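Local atomic coordinates of exocyst complex component EXO70 (Saccharomyces cerevisiae, PDB entry 2B1E), a protein that takes part in secretion as a subunit of the exocyst, the complex that tethers secretory vesicles to sites of exocytosis, and contributes to assembly of that complex. Residues A[409-414]-A[458-463]; A[413-418]-A[507-512]. All blocks are in the same frame, centred on the assembly; numbering follows the deposited sequence.

Contact 1 (A[409-414]-A[458-463]); sequences HKQRIG and SDWRDL
At the start of helix 410-429, in the C-terminal helical region of Exo70, Lys410 and Gln411 face Ser458, Asp459 and Trp460 of helix 440-473 across a layer of water. The two short axes come no closer than 10.5 Å and run nearly antiparallel, at 157°. Direct touching is slight: CE of Lys410 lies 3.3 Å from OG of Ser458, brought round by a lysine chain that bends at chi3 (-74°). NZ of Lys410 ends 4.4 Å from OD1 of Asp459, too far for a salt bridge, and bonds to O of Asn407, O of Ser404 and water 1; OG of Ser458 has O of Pro402 as its stronger partner, with water 2 also near. The carboxylate of Asp459 is linked to the other helix by water on both oxygens. Water 1 lies 2.8 Å from OD1 of Asp459 and accepts from N and NZ of Lys410. Water 2 donates to the same OD1 and to OD2 of Asp462, and takes a weak bond from NZ of Lys410. Water 3, 2.7 Å from OD2 of Asp459, accepts from N of Gln411, while water 5 donates to that OD2 and to OE1 of Gln411. Water 4 sits in the plane of the Trp460 ring, 3.1 Å from NE1, and also accepts from NE2 of Gln411, which has Thr504 as another partner. The arrangement is that of a water-mediated interface between near-antiparallel helices of the helical bundle in the C-terminal part of Exo70.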
loop_
_atom_site.group_PDB
_atom_site.type_symbol
_atom_site.label_atom_id
_atom_site.label_comp_id
_atom_site.label_asym_id
_atom_site.label_seq_id
_atom_site.Cartn_x
_atom_site.Cartn_y
_atom_site.Cartn_z
ATOM N N HIS A 409 -0.000 -37.064 19.593
ATOM C CA HIS A 409 -0.945 -36.087 20.130
ATOM C C HIS A 409 -1.801 -35.390 19.076
ATOM O O HIS A 409 -2.178 -34.233 19.252
ATOM C CB HIS A 409 -0.152 -35.030 20.906
ATOM C CG HIS A 409 0.795 -35.616 21.905
ATOM N ND1 HIS A 409 0.408 -35.955 23.182
ATOM C CD2 HIS A 409 2.094 -35.990 21.792
ATOM C CE1 HIS A 409 1.424 -36.519 23.813
ATOM N NE2 HIS A 409 2.459 -36.552 22.993
ATOM N N LYS A 410 -2.124 -36.089 17.998
ATOM C CA LYS A 410 -2.892 -35.463 16.930
ATOM C C LYS A 410 -4.269 -34.963 17.337
ATOM O O LYS A 410 -4.715 -33.918 16.864
ATOM C CB LYS A 410 -2.979 -36.412 15.728
ATOM C CG LYS A 410 -1.601 -36.708 15.134
ATOM C CD LYS A 410 -1.654 -37.441 13.801
ATOM C CE LYS A 410 -2.032 -38.897 13.985
ATOM N NZ LYS A 410 -1.124 -39.553 14.951
ATOM N N GLN A 411 -4.936 -35.682 18.231
ATOM C CA GLN A 411 -6.265 -35.260 18.653
ATOM C C GLN A 411 -6.222 -33.890 19.323
ATOM O O GLN A 411 -6.977 -32.994 18.947
ATOM C CB GLN A 411 -6.892 -36.294 19.601
ATOM C CG GLN A 411 -8.296 -35.897 20.080
ATOM C CD GLN A 411 -9.001 -37.028 20.804
ATOM O OE1 GLN A 411 -8.469 -37.601 21.757
ATOM N NE2 GLN A 411 -10.202 -37.357 20.356
ATOM N N ARG A 412 -5.328 -33.728 20.299
ATOM C CA ARG A 412 -5.191 -32.459 21.017
ATOM C C ARG A 412 -4.644 -31.330 20.145
ATOM O O ARG A 412 -5.129 -30.198 20.215
ATOM C CB ARG A 412 -4.283 -32.622 22.245
ATOM C CG ARG A 412 -4.060 -31.300 22.973
ATOM C CD ARG A 412 -3.149 -31.379 24.193
ATOM N NE ARG A 412 -3.017 -30.043 24.780
ATOM C CZ ARG A 412 -2.297 -29.747 25.857
ATOM N NH1 ARG A 412 -1.619 -30.692 26.497
ATOM N NH2 ARG A 412 -2.257 -28.497 26.296
ATOM N N ILE A 413 -3.616 -31.629 19.349
ATOM C CA ILE A 413 -3.039 -30.625 18.471
ATOM C C ILE A 413 -4.098 -30.211 17.448
ATOM O O ILE A 413 -4.248 -29.022 17.139
ATOM C CB ILE A 413 -1.774 -31.166 17.757
ATOM C CG1 ILE A 413 -0.653 -31.363 18.784
ATOM C CG2 ILE A 413 -1.350 -30.205 16.644
ATOM C CD1 ILE A 413 0.532 -32.238 18.288
ATOM N N GLY A 414 -4.851 -31.183 16.944
ATOM C CA GLY A 414 -5.897 -30.859 15.986
ATOM C C GLY A 414 -6.911 -29.896 16.585
ATOM O O GLY A 414 -7.325 -28.921 15.950
ATOM N N SER A 458 -8.155 -38.845 13.248
ATOM C CA SER A 458 -7.106 -39.844 13.061
ATOM C C SER A 458 -7.024 -40.980 14.067
ATOM O O SER A 458 -6.854 -42.135 13.680
ATOM C CB SER A 458 -5.735 -39.175 12.972
ATOM O OG SER A 458 -4.753 -40.152 12.650
ATOM N N ASP A 459 -7.123 -40.660 15.354
ATOM C CA ASP A 459 -7.051 -41.683 16.389
ATOM C C ASP A 459 -8.213 -42.663 16.259
ATOM O O ASP A 459 -8.084 -43.847 16.576
ATOM C CB ASP A 459 -7.035 -41.031 17.778
ATOM C CG ASP A 459 -5.706 -40.317 18.086
ATOM O OD1 ASP A 459 -4.904 -40.077 17.153
ATOM O OD2 ASP A 459 -5.466 -39.979 19.269
ATOM N N TRP A 460 -9.357 -42.172 15.794
ATOM C CA TRP A 460 -10.506 -43.039 15.615
ATOM C C TRP A 460 -10.247 -43.979 14.428
ATOM O O TRP A 460 -10.715 -45.119 14.425
ATOM C CB TRP A 460 -11.784 -42.222 15.366
ATOM C CG TRP A 460 -12.240 -41.428 16.541
ATOM C CD1 TRP A 460 -11.937 -40.119 16.817
ATOM C CD2 TRP A 460 -13.077 -41.880 17.613
ATOM N NE1 TRP A 460 -12.533 -39.730 17.990
ATOM C CE2 TRP A 460 -13.239 -40.791 18.503
ATOM C CE3 TRP A 460 -13.708 -43.099 17.910
ATOM C CZ2 TRP A 460 -14.006 -40.885 19.670
ATOM C CZ3 TRP A 460 -14.472 -43.191 19.072
ATOM C CH2 TRP A 460 -14.614 -42.091 19.938
ATOM N N ARG A 461 -9.504 -43.502 13.429
ATOM C CA ARG A 461 -9.192 -44.342 12.271
ATOM C C ARG A 461 -8.310 -45.505 12.724
ATOM O O ARG A 461 -8.474 -46.640 12.251
ATOM C CB ARG A 461 -8.481 -43.534 11.173
ATOM C CG ARG A 461 -9.355 -42.476 10.503
ATOM C CD ARG A 461 -8.677 -41.873 9.263
ATOM N NE ARG A 461 -7.657 -40.875 9.585
ATOM C CZ ARG A 461 -7.854 -39.559 9.535
ATOM N NH1 ARG A 461 -9.035 -39.071 9.178
ATOM N NH2 ARG A 461 -6.870 -38.727 9.835
ATOM N N ASP A 462 -7.382 -45.235 13.644
ATOM C CA ASP A 462 -6.500 -46.292 14.164
ATOM C C ASP A 462 -7.331 -47.371 14.862
ATOM O O ASP A 462 -7.099 -48.568 14.694
ATOM C CB ASP A 462 -5.492 -45.709 15.157
ATOM C CG ASP A 462 -4.506 -44.758 14.498
ATOM O OD1 ASP A 462 -4.545 -44.620 13.257
ATOM O OD2 ASP A 462 -3.690 -44.154 15.221
ATOM N N LEU A 463 -8.301 -46.935 15.653
ATOM C CA LEU A 463 -9.188 -47.848 16.370
ATOM C C LEU A 463 -9.906 -48.804 15.414
ATOM O O LEU A 463 -9.902 -50.028 15.612
ATOM C CB LEU A 463 -10.237 -47.047 17.147
ATOM C CG LEU A 463 -11.296 -47.845 17.914
ATOM C CD1 LEU A 463 -10.627 -48.664 18.991
ATOM C CD2 LEU A 463 -12.302 -46.911 18.544
HETATM O O HOH W 1 -2.311 -39.106 17.768
HETATM O O HOH W 2 -3.589 -41.475 15.089
HETATM O O HOH W 3 -3.855 -37.948 19.965
HETATM O O HOH W 4 -11.848 -36.743 18.108
HETATM O O HOH W 5 -6.595 -40.145 21.679
#

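Contact 2 (A[413-418]-A[507-512]); sequences IGFFIL and YKLSDP
Phe415 lays one face of its ring against CB of Tyr507, which stands 3.6 Å from the ring centroid and 18° off the normal, a CH-pi contact displaced toward the rim. With CG anti to the backbone N (chi1 176°), the phenylalanine ring leaves helix 410-429 toward the loop that precedes helix 512-537. The two rings meet obliquely, their planes inclined at 47°, and the nearest ring atoms are CD2 of Phe415 and CD1 of Tyr507, 3.6 Å apart. Loop backbone meets the far edge of the phenylalanine, where O of Lys508 lies near the ring plane, 3.5 Å from CZ. Leu509 slides past Phe415 in the opposite direction and brings CD2 to 3.5 Å from CD1 of Phe415, at an oblique angle to the ring. The same methyl reaches CB of Leu418, one helical turn on, at a looser 4.3 Å. No hydrogen bond crosses this contact, so it is made by packing. An alanine in place of Phe415 would probably open a gap beside CB of Tyr507 and CD2 of Leu509 and let this part of the loop shift. Helix 440-473 closes in as well, Met456 touching both Leu418 and Leu509. Beyond the leucine, Asp511 caps the start of helix 512-537 through N of Leu514; the loop links helix 483-504 to helix 512-537, with Tyr507 and Leu509 packed on helix 410-429.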
loop_
_atom_site.group_PDB
_atom_site.type_symbol
_atom_site.label_atom_id
_atom_site.label_comp_id
_atom_site.label_asym_id
_atom_site.label_seq_id
_atom_site.Cartn_x
_atom_site.Cartn_y
_atom_site.Cartn_z
ATOM N N ILE A 413 -3.616 -31.629 19.349
ATOM C CA ILE A 413 -3.039 -30.625 18.471
ATOM C C ILE A 413 -4.098 -30.211 17.448
ATOM O O ILE A 413 -4.248 -29.022 17.139
ATOM C CB ILE A 413 -1.774 -31.166 17.757
ATOM C CG1 ILE A 413 -0.653 -31.363 18.784
ATOM C CG2 ILE A 413 -1.350 -30.205 16.644
ATOM C CD1 ILE A 413 0.532 -32.238 18.288
ATOM N N GLY A 414 -4.851 -31.183 16.944
ATOM C CA GLY A 414 -5.897 -30.859 15.986
ATOM C C GLY A 414 -6.911 -29.896 16.585
ATOM O O GLY A 414 -7.325 -28.921 15.950
ATOM N N PHE A 415 -7.308 -30.171 17.823
ATOM C CA PHE A 415 -8.274 -29.338 18.538
ATOM C C PHE A 415 -7.703 -27.932 18.747
ATOM O O PHE A 415 -8.366 -26.924 18.480
ATOM C CB PHE A 415 -8.598 -29.986 19.890
ATOM C CG PHE A 415 -9.519 -29.164 20.756
ATOM C CD1 PHE A 415 -10.877 -29.066 20.455
ATOM C CD2 PHE A 415 -9.027 -28.481 21.865
ATOM C CE1 PHE A 415 -11.737 -28.294 21.248
ATOM C CE2 PHE A 415 -9.880 -27.705 22.671
ATOM C CZ PHE A 415 -11.239 -27.612 22.358
ATOM N N PHE A 416 -6.470 -27.868 19.240
ATOM C CA PHE A 416 -5.794 -26.594 19.477
ATOM C C PHE A 416 -5.776 -25.723 18.212
ATOM O O PHE A 416 -6.167 -24.552 18.254
ATOM C CB PHE A 416 -4.372 -26.875 19.995
ATOM C CG PHE A 416 -3.497 -25.655 20.135
ATOM C CD1 PHE A 416 -3.912 -24.546 20.883
ATOM C CD2 PHE A 416 -2.237 -25.633 19.549
ATOM C CE1 PHE A 416 -3.080 -23.438 21.042
ATOM C CE2 PHE A 416 -1.385 -24.528 19.700
ATOM C CZ PHE A 416 -1.806 -23.427 20.448
ATOM N N ILE A 417 -5.359 -26.284 17.080
ATOM C CA ILE A 417 -5.312 -25.498 15.848
ATOM C C ILE A 417 -6.715 -25.037 15.429
ATOM O O ILE A 417 -6.908 -23.885 15.020
ATOM C CB ILE A 417 -4.669 -26.296 14.680
ATOM C CG1 ILE A 417 -3.267 -26.777 15.076
ATOM C CG2 ILE A 417 -4.568 -25.406 13.432
ATOM C CD1 ILE A 417 -2.322 -25.646 15.544
ATOM N N LEU A 418 -7.697 -25.924 15.535
ATOM C CA LEU A 418 -9.056 -25.554 15.158
ATOM C C LEU A 418 -9.625 -24.458 16.057
ATOM O O LEU A 418 -10.359 -23.591 15.583
ATOM C CB LEU A 418 -9.966 -26.782 15.157
ATOM C CG LEU A 418 -9.730 -27.735 13.979
ATOM C CD1 LEU A 418 -10.413 -29.045 14.260
ATOM C CD2 LEU A 418 -10.239 -27.137 12.686
ATOM N N TYR A 507 -11.930 -32.271 24.814
ATOM C CA TYR A 507 -11.863 -31.229 23.792
ATOM C C TYR A 507 -13.250 -30.792 23.347
ATOM O O TYR A 507 -13.914 -31.480 22.586
ATOM C CB TYR A 507 -11.047 -31.743 22.604
ATOM C CG TYR A 507 -9.742 -32.357 23.053
ATOM C CD1 TYR A 507 -8.753 -31.573 23.643
ATOM C CD2 TYR A 507 -9.536 -33.737 22.988
ATOM C CE1 TYR A 507 -7.594 -32.146 24.168
ATOM C CE2 TYR A 507 -8.378 -34.319 23.507
ATOM C CZ TYR A 507 -7.418 -33.518 24.098
ATOM O OH TYR A 507 -6.294 -34.085 24.650
ATOM N N LYS A 508 -13.685 -29.632 23.822
ATOM C CA LYS A 508 -15.010 -29.145 23.481
ATOM C C LYS A 508 -14.964 -27.991 22.492
ATOM O O LYS A 508 -14.585 -26.870 22.839
ATOM C CB LYS A 508 -15.748 -28.746 24.767
ATOM C CG LYS A 508 -15.855 -29.899 25.781
ATOM C CD LYS A 508 -16.630 -29.510 27.040
ATOM C CE LYS A 508 -16.540 -30.596 28.121
ATOM N NZ LYS A 508 -17.067 -31.931 27.696
ATOM N N LEU A 509 -15.328 -28.282 21.243
ATOM C CA LEU A 509 -15.340 -27.265 20.198
ATOM C C LEU A 509 -16.544 -26.360 20.425
ATOM O O LEU A 509 -17.573 -26.802 20.934
ATOM C CB LEU A 509 -15.426 -27.915 18.811
ATOM C CG LEU A 509 -14.219 -28.730 18.331
ATOM C CD1 LEU A 509 -14.583 -29.530 17.079
ATOM C CD2 LEU A 509 -13.052 -27.798 18.042
ATOM N N SER A 510 -16.410 -25.094 20.049
ATOM C CA SER A 510 -17.485 -24.127 20.220
ATOM C C SER A 510 -18.288 -23.952 18.934
ATOM O O SER A 510 -19.518 -23.874 18.966
ATOM C CB SER A 510 -16.904 -22.780 20.649
ATOM O OG SER A 510 -16.107 -22.918 21.815
ATOM N N ASP A 511 -17.583 -23.897 17.807
ATOM C CA ASP A 511 -18.212 -23.718 16.501
ATOM C C ASP A 511 -19.126 -24.897 16.170
ATOM O O ASP A 511 -18.687 -26.044 16.121
ATOM C CB ASP A 511 -17.123 -23.563 15.432
ATOM C CG ASP A 511 -17.677 -23.185 14.073
ATOM O OD1 ASP A 511 -18.503 -23.935 13.530
ATOM O OD2 ASP A 511 -17.272 -22.133 13.539
ATOM N N PRO A 512 -20.416 -24.624 15.927
ATOM C CA PRO A 512 -21.376 -25.684 15.603
ATOM C C PRO A 512 -21.081 -26.452 14.316
ATOM O O PRO A 512 -21.272 -27.663 14.262
ATOM C CB PRO A 512 -22.717 -24.941 15.558
ATOM C CG PRO A 512 -22.323 -23.567 15.114
ATOM C CD PRO A 512 -21.071 -23.302 15.922
#

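In the fold
Coming from the N terminus, the chain enters both contacts at the beginning of helix 410-429. Contact 1 closes the shorter loop: the chain finishes that helix, passes the short helix 433-436 and runs back along helix 440-473 to 458-463. Contact 2 starts slightly later, at 413-418, and closes a longer loop that takes in the rest of helix 440-473 and all of helix 483-504. With each start and end later, the two loops cross rather than nest, sharing Ile413 and Gly414. Their centres are 13 Å apart, and they meet where OH of Tyr507 packs 3.5 Å from CB of Arg412. Together they tie helix 410-429 to helix 440-473 and to the 507-512 loop.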